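Local coordinates for protein antibiotic biosynthesis monooxygenase (Thermus thermophilus, PDB 1IUJ) that probably acts as a monooxygenase and binds zinc ions, though its substrate and biological role remain unknown, at residues B[39-44]-B[49-54]; B[63-66]-B[70-73]. All coordinates share one frame; numbering follows the deposited sequence.

Contact 1: B[39-44]-B[49-54]; sequences LVLRPK and PYVVMT
Y50 offers one face of its phenol ring to the end of the neighbouring strand, and this packing shows how a beta hairpin draws on side chains as well as backbone bonds. P43 CD lies over that face, 3.9 Å from the centroid of the Y50 ring, and R42 CA lies over it too, 4.0 Å from the centroid, both as CH-pi contacts. V40 CG1 comes up to the ring's edge. R42 places CG anti to its backbone N (chi1 -176°), which lays the aliphatic chain alongside the tyrosine and brings R42 CG to 3.4 Å from Y50 OH. Beyond, the guanidinium leads away, while the phenol hydroxyl is hydrogen-bonded to E19 of helix 15-29.

L41 and M53 work on the other face of the sheet, together with L39 and V51. The M53 chain leaves the backbone extended and bends at its thioether (chi3 61°), which brings CE alongside the L39 side chain: M53 CE to L39 CD1 measures 3.4 Å, tighter than usual van der Waals contact. The same methyl is 4.4 Å from L41 CD1.

Antiparallel bridging sets this register. L39 and M53 exchange two nearly straight bonds, with L39 N to M53 O at 2.8 Å. The L41-V51 pair is looser: L41 N to V51 O is 2.9 Å but bent to 144° at the hydrogen, and V51 N to L41 O stretches to 3.1 Å.

The fold is ferredoxin-like, of the dimeric alpha/beta-barrel clan. V40, Y50 and V52 meet helix 15-29, while L41 and M53 pack on M5 and M53 of the second subunit. Residues 39-43 also pair with a strand of that subunit, and the bonding implies that strand 35-43 is held along both edges, by 50-56 and by the partner chain.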
ATOM      1  N   LEU B  39       2.598   7.712   3.829  1.00 14.53           N
ATOM      2  CA  LEU B  39       2.462   6.868   5.022  1.00 15.23           C
ATOM      3  C   LEU B  39       3.664   5.974   5.136  1.00 14.92           C
ATOM      4  O   LEU B  39       4.166   5.464   4.127  1.00 14.71           O
ATOM      5  CB  LEU B  39       1.187   6.040   4.981  1.00 15.82           C
ATOM      6  CG  LEU B  39      -0.110   6.835   4.869  1.00 18.41           C
ATOM      7  CD1 LEU B  39      -0.544   7.047   3.411  1.00 20.55           C
ATOM      8  CD2 LEU B  39      -1.185   6.148   5.672  1.00 23.84           C
ATOM      9  N   VAL B  40       4.189   5.827   6.349  1.00 13.59           N
ATOM     10  CA  VAL B  40       5.226   4.852   6.567  1.00 13.27           C
ATOM     11  C   VAL B  40       4.604   3.711   7.366  1.00 13.86           C
ATOM     12  O   VAL B  40       3.956   3.929   8.395  1.00 13.57           O
ATOM     13  CB  VAL B  40       6.426   5.446   7.321  1.00 13.34           C
ATOM     14  CG1 VAL B  40       7.533   4.379   7.470  1.00 13.77           C
ATOM     15  CG2 VAL B  40       6.941   6.755   6.631  1.00 14.82           C
ATOM     16  N   LEU B  41       4.773   2.507   6.849  1.00 13.17           N
ATOM     17  CA  LEU B  41       4.035   1.328   7.324  1.00 13.12           C
ATOM     18  C   LEU B  41       5.001   0.290   7.868  1.00 12.67           C
ATOM     19  O   LEU B  41       5.854  -0.227   7.157  1.00 11.91           O
ATOM     20  CB  LEU B  41       3.216   0.748   6.155  1.00 12.57           C
ATOM     21  CG  LEU B  41       2.217   1.650   5.491  1.00 14.03           C
ATOM     22  CD1 LEU B  41       1.558   0.924   4.332  1.00 15.42           C
ATOM     23  CD2 LEU B  41       1.139   2.157   6.457  1.00 15.55           C
ATOM     24  N   ARG B  42       4.883   0.007   9.172  1.00 13.85           N
ATOM     25  CA  ARG B  42       5.726  -1.004   9.819  1.00 14.39           C
ATOM     26  C   ARG B  42       5.073  -2.382   9.672  1.00 14.27           C
ATOM     27  O   ARG B  42       3.869  -2.501   9.960  1.00 15.09           O
ATOM     28  CB  ARG B  42       5.864  -0.689  11.322  1.00 15.09           C
ATOM     29  CG  ARG B  42       6.803  -1.634  12.088  1.00 17.33           C
ATOM     30  CD  ARG B  42       6.834  -1.352  13.583  1.00 22.28           C
ATOM     31  NE  ARG B  42       5.501  -1.450  14.154  1.00 26.38           N
ATOM     32  CZ  ARG B  42       5.076  -0.731  15.191  1.00 29.27           C
ATOM     33  NH1 ARG B  42       5.894   0.127  15.805  1.00 27.50           N
ATOM     34  NH2 ARG B  42       3.831  -0.881  15.622  1.00 31.20           N
ATOM     35  N   PRO B  43       5.830  -3.397   9.254  1.00 14.33           N
ATOM     36  CA  PRO B  43       5.262  -4.729   9.020  1.00 15.20           C
ATOM     37  C   PRO B  43       4.850  -5.378  10.332  1.00 16.96           C
ATOM     38  O   PRO B  43       5.478  -5.151  11.359  1.00 18.33           O
ATOM     39  CB  PRO B  43       6.414  -5.494   8.375  1.00 14.41           C
ATOM     40  CG  PRO B  43       7.697  -4.823   8.974  1.00 15.28           C
ATOM     41  CD  PRO B  43       7.295  -3.369   8.999  1.00 12.80           C
ATOM     42  N   LYS B  44       3.806  -6.189  10.296  1.00 18.21           N
ATOM     43  CA  LYS B  44       3.425  -6.972  11.472  1.00 20.17           C
ATOM     44  C   LYS B  44       4.549  -7.928  11.904  1.00 20.76           C
ATOM     45  O   LYS B  44       4.822  -8.081  13.124  1.00 22.29           O
ATOM     46  CB  LYS B  44       2.117  -7.743  11.192  1.00 20.65           C
ATOM     47  CG  LYS B  44       1.552  -8.471  12.416  1.00 25.14           C
ATOM     48  CD  LYS B  44       0.243  -7.837  12.914  1.00 31.32           C
ATOM     49  CE  LYS B  44       0.451  -6.685  13.895  1.00 33.99           C
ATOM     50  NZ  LYS B  44       0.553  -5.356  13.191  1.00 34.33           N
ATOM     51  N   PRO B  49       9.369  -6.459   4.875  1.00 16.24           N
ATOM     52  CA  PRO B  49       9.816  -5.073   4.677  1.00 14.94           C
ATOM     53  C   PRO B  49       8.833  -4.001   5.173  1.00 14.52           C
ATOM     54  O   PRO B  49       7.616  -4.175   5.134  1.00 15.66           O
ATOM     55  CB  PRO B  49       9.964  -4.993   3.159  1.00 14.48           C
ATOM     56  CG  PRO B  49       8.860  -5.938   2.660  1.00 15.98           C
ATOM     57  CD  PRO B  49       8.975  -7.090   3.598  1.00 17.06           C
ATOM     58  N   TYR B  50       9.391  -2.869   5.613  1.00 13.13           N
ATOM     59  CA  TYR B  50       8.603  -1.631   5.729  1.00 12.51           C
ATOM     60  C   TYR B  50       8.086  -1.260   4.340  1.00 12.76           C
ATOM     61  O   TYR B  50       8.718  -1.613   3.336  1.00 12.90           O
ATOM     62  CB  TYR B  50       9.503  -0.478   6.249  1.00 12.81           C
ATOM     63  CG  TYR B  50       9.561  -0.335   7.762  1.00 12.11           C
ATOM     64  CD1 TYR B  50      10.280  -1.237   8.543  1.00 15.98           C
ATOM     65  CD2 TYR B  50       8.893   0.708   8.394  1.00 14.01           C
ATOM     66  CE1 TYR B  50      10.339  -1.075   9.945  1.00 13.71           C
ATOM     67  CE2 TYR B  50       8.936   0.872   9.796  1.00 14.80           C
ATOM     68  CZ  TYR B  50       9.652  -0.031  10.539  1.00 13.53           C
ATOM     69  OH  TYR B  50       9.666   0.124  11.928  1.00 14.10           O
ATOM     70  N   VAL B  51       6.954  -0.569   4.305  1.00 12.46           N
ATOM     71  CA  VAL B  51       6.472   0.077   3.065  1.00 12.49           C
ATOM     72  C   VAL B  51       6.315   1.565   3.236  1.00 12.42           C
ATOM     73  O   VAL B  51       5.614   2.028   4.113  1.00 12.97           O
ATOM     74  CB  VAL B  51       5.167  -0.585   2.506  1.00 13.77           C
ATOM     75  CG1 VAL B  51       4.625   0.197   1.319  1.00 13.88           C
ATOM     76  CG2 VAL B  51       5.467  -1.990   2.067  1.00 14.78           C
ATOM     77  N   VAL B  52       6.959   2.336   2.357  1.00 12.45           N
ATOM     78  CA  VAL B  52       6.712   3.771   2.323  1.00 12.84           C
ATOM     79  C   VAL B  52       5.736   3.956   1.168  1.00 12.75           C
ATOM     80  O   VAL B  52       6.069   3.690  -0.015  1.00 13.04           O
ATOM     81  CB  VAL B  52       7.973   4.575   2.075  1.00 12.63           C
ATOM     82  CG1 VAL B  52       7.601   6.051   1.875  1.00 13.30           C
ATOM     83  CG2 VAL B  52       9.030   4.355   3.183  1.00 15.27           C
ATOM     84  N   MET B  53       4.547   4.431   1.502  1.00 12.44           N
ATOM     85  CA  MET B  53       3.481   4.540   0.516  1.00 12.98           C
ATOM     86  C   MET B  53       3.211   6.004   0.268  1.00 13.26           C
ATOM     87  O   MET B  53       2.960   6.766   1.213  1.00 13.26           O
ATOM     88  CB  MET B  53       2.200   3.895   1.030  1.00 13.22           C
ATOM     89  CG  MET B  53       1.106   3.979   0.006  1.00 16.73           C
ATOM     90  SD  MET B  53      -0.294   3.061   0.554  1.00 25.95           S
ATOM     91  CE  MET B  53      -0.722   3.902   2.042  1.00 26.88           C
ATOM     92  N   THR B  54       3.235   6.403  -0.991  1.00 12.98           N
ATOM     93  CA  THR B  54       3.072   7.818  -1.297  1.00 12.99           C
ATOM     94  C   THR B  54       2.035   7.991  -2.368  1.00 12.30           C
ATOM     95  O   THR B  54       2.025   7.240  -3.357  1.00 12.85           O
ATOM     96  CB  THR B  54       4.397   8.410  -1.739  1.00 12.81           C
ATOM     97  OG1 THR B  54       5.393   8.177  -0.729  1.00 13.10           O
ATOM     98  CG2 THR B  54       4.282   9.973  -1.845  1.00 13.10           C
TER

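Contact 2: B[63-66]-B[70-73]; sequences RAWT and AFKE
F71 drives the edge of its ring into the face of the W65 indole, an edge-to-face pair with the planes 72° apart and the centroid of the W65 six-membered ring 4.6 Å from that of F71. One carbon does most of the work: F71 CD1 sits above the indole, 3.5 Å from W65 CH2. Further back along the same side chain, F71 CB covers the five-membered ring as a CH-pi contact, 4.0 Å from its centroid. With CG anti to the backbone N (chi1 172°), F71 carries its ring out toward the indole, and the two side chains cross at about a right angle. W65 O also lies close, 3.1 Å from F71 CB. On this packed side W65 NE1 is buried by the contact without a polar partner in the model, and W56 meets the indole from elsewhere in the chain.

The contact is an example of two short helices, 59-66 and 69-74, following one another across a brief bend, within the long connection that leads from strand 50-56 to the last strand of the ferredoxin-like fold. S68, in that bend, ties the ends together, its hydroxyl being hydrogen-bonded to both F71 N and W65 O.

T66 borders the looser side. Its CA lies over a face of F71, 4.0 Å from the ring centroid, but its methyl only brushes the ring, with T66 CG2 4.1 Å from F71 CE1. The hydroxyl turns back into its own helix, where T66 OG1 donates to R63 O at 2.8 Å. The whole contact lies at the surface of the protein. F71 also stacks on H75, a residue observed to bind zinc in this protein. Separately, a zinc ion in the model lies about 4 Å from the F71 side chain, measured between nearest atoms.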
ATOM      1  N   ARG B  63       7.322  11.973 -11.113  1.00 10.19           N
ATOM      2  CA  ARG B  63       8.574  12.124 -11.870  1.00 11.71           C
ATOM      3  C   ARG B  63       9.267  13.454 -11.546  1.00 10.24           C
ATOM      4  O   ARG B  63      10.456  13.487 -11.352  1.00 12.23           O
ATOM      5  CB  ARG B  63       8.372  12.046 -13.368  1.00 11.90           C
ATOM      6  CG  ARG B  63       7.684  10.734 -13.864  1.00 16.14           C
ATOM      7  CD  ARG B  63       6.584  10.972 -14.975  1.00 25.17           C
ATOM      8  NE  ARG B  63       6.346   9.879 -15.948  1.00 28.31           N
ATOM      9  CZ  ARG B  63       5.297   9.766 -16.767  1.00 22.95           C
ATOM     10  NH1 ARG B  63       4.305  10.650 -16.778  1.00 27.73           N
ATOM     11  NH2 ARG B  63       5.213   8.714 -17.592  1.00 31.83           N
ATOM     12  N   ALA B  64       8.509  14.535 -11.456  1.00 11.40           N
ATOM     13  CA  ALA B  64       9.101  15.836 -11.120  1.00 12.12           C
ATOM     14  C   ALA B  64       9.775  15.783  -9.745  1.00 11.49           C
ATOM     15  O   ALA B  64      10.892  16.285  -9.518  1.00 13.08           O
ATOM     16  CB  ALA B  64       8.040  16.894 -11.170  1.00 12.54           C
ATOM     17  N   TRP B  65       9.103  15.126  -8.813  1.00 11.92           N
ATOM     18  CA  TRP B  65       9.665  14.942  -7.511  1.00 12.80           C
ATOM     19  C   TRP B  65      10.999  14.191  -7.528  1.00 11.58           C
ATOM     20  O   TRP B  65      11.946  14.593  -6.873  1.00 12.42           O
ATOM     21  CB  TRP B  65       8.678  14.199  -6.628  1.00 13.98           C
ATOM     22  CG  TRP B  65       9.260  14.112  -5.302  1.00 18.44           C
ATOM     23  CD1 TRP B  65       9.768  15.167  -4.562  1.00 25.18           C
ATOM     24  CD2 TRP B  65       9.510  12.946  -4.550  1.00 27.08           C
ATOM     25  NE1 TRP B  65      10.295  14.704  -3.389  1.00 28.13           N
ATOM     26  CE2 TRP B  65      10.142  13.342  -3.348  1.00 27.16           C
ATOM     27  CE3 TRP B  65       9.250  11.598  -4.750  1.00 24.76           C
ATOM     28  CZ2 TRP B  65      10.507  12.432  -2.352  1.00 28.18           C
ATOM     29  CZ3 TRP B  65       9.609  10.693  -3.765  1.00 27.26           C
ATOM     30  CH2 TRP B  65      10.237  11.111  -2.581  1.00 30.78           C
ATOM     31  N   THR B  66      11.091  13.087  -8.265  1.00 10.81           N
ATOM     32  CA  THR B  66      12.354  12.335  -8.323  1.00 10.94           C
ATOM     33  C   THR B  66      13.522  13.153  -8.851  1.00 10.77           C
ATOM     34  O   THR B  66      14.657  12.838  -8.561  1.00 12.52           O
ATOM     35  CB  THR B  66      12.270  11.019  -9.138  1.00  9.79           C
ATOM     36  OG1 THR B  66      12.000  11.322 -10.529  1.00 11.14           O
ATOM     37  CG2 THR B  66      11.111  10.113  -8.659  1.00 10.70           C
ATOM     38  N   ALA B  70      14.750  18.523  -3.256  1.00 14.11           N
ATOM     39  CA  ALA B  70      14.109  17.946  -2.061  1.00 13.99           C
ATOM     40  C   ALA B  70      14.280  16.419  -2.014  1.00 13.92           C
ATOM     41  O   ALA B  70      14.576  15.834  -0.961  1.00 13.89           O
ATOM     42  CB  ALA B  70      12.627  18.319  -2.032  1.00 15.41           C
ATOM     43  N   PHE B  71      14.089  15.760  -3.150  1.00 13.68           N
ATOM     44  CA  PHE B  71      14.210  14.294  -3.143  1.00 14.16           C
ATOM     45  C   PHE B  71      15.652  13.887  -2.839  1.00 14.29           C
ATOM     46  O   PHE B  71      15.906  12.963  -2.044  1.00 13.90           O
ATOM     47  CB  PHE B  71      13.749  13.789  -4.506  1.00 13.51           C
ATOM     48  CG  PHE B  71      13.981  12.319  -4.759  1.00 14.46           C
ATOM     49  CD1 PHE B  71      12.892  11.492  -4.787  1.00 12.84           C
ATOM     50  CD2 PHE B  71      15.254  11.786  -5.005  1.00 14.15           C
ATOM     51  CE1 PHE B  71      13.069  10.119  -5.031  1.00 11.45           C
ATOM     52  CE2 PHE B  71      15.421  10.423  -5.252  1.00 15.31           C
ATOM     53  CZ  PHE B  71      14.311   9.611  -5.260  1.00 14.66           C
ATOM     54  N   LYS B  72      16.599  14.584  -3.448  1.00 15.20           N
ATOM     55  CA  LYS B  72      18.012  14.314  -3.208  1.00 17.35           C
ATOM     56  C   LYS B  72      18.397  14.528  -1.734  1.00 18.96           C
ATOM     57  O   LYS B  72      19.141  13.738  -1.172  1.00 20.22           O
ATOM     58  CB  LYS B  72      18.826  15.211  -4.131  1.00 17.92           C
ATOM     59  CG  LYS B  72      20.279  14.873  -4.205  1.00 19.62           C
ATOM     60  CD  LYS B  72      20.893  15.565  -5.420  1.00 23.45           C
ATOM     61  CE  LYS B  72      22.107  14.805  -5.923  1.00 30.35           C
ATOM     62  NZ  LYS B  72      23.288  15.014  -5.029  1.00 32.30           N
ATOM     63  N   GLU B  73      17.892  15.586  -1.102  1.00 19.80           N
ATOM     64  CA  GLU B  73      18.174  15.802   0.317  1.00 20.89           C
ATOM     65  C   GLU B  73      17.528  14.721   1.192  1.00 21.60           C
ATOM     66  O   GLU B  73      18.121  14.281   2.199  1.00 22.06           O
ATOM     67  CB  GLU B  73      17.718  17.197   0.772  1.00 21.64           C
ATOM     68  CG  GLU B  73      18.038  17.437   2.252  1.00 24.10           C
ATOM     69  CD  GLU B  73      18.110  18.901   2.674  1.00 26.27           C
ATOM     70  OE1 GLU B  73      17.484  19.776   2.047  1.00 23.36           O
ATOM     71  OE2 GLU B  73      18.800  19.167   3.685  1.00 29.35           O
TER

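Overall arrangement
From the N terminus the chain runs through strand 2-8 and helix 15-29 before reaching strand 35-43. Contact 1 then closes the short loop between strands 35-43 and 50-56, making the hairpin that forms one side of the sheet. Strand 50-56 leads straight into helix 59-66, and contact 2 closes a second, still shorter loop, bringing helix 69-74 up against its end. The two loops lie in series, neither nested nor crossing. Their centres are 19 Å apart, on opposite sides of the chain's centre, and their nearest atoms stay about 6 Å apart. Contact 1 thus organises the sheet and its dimer edge, contact 2 the helical connection that carries residues seen to bind zinc.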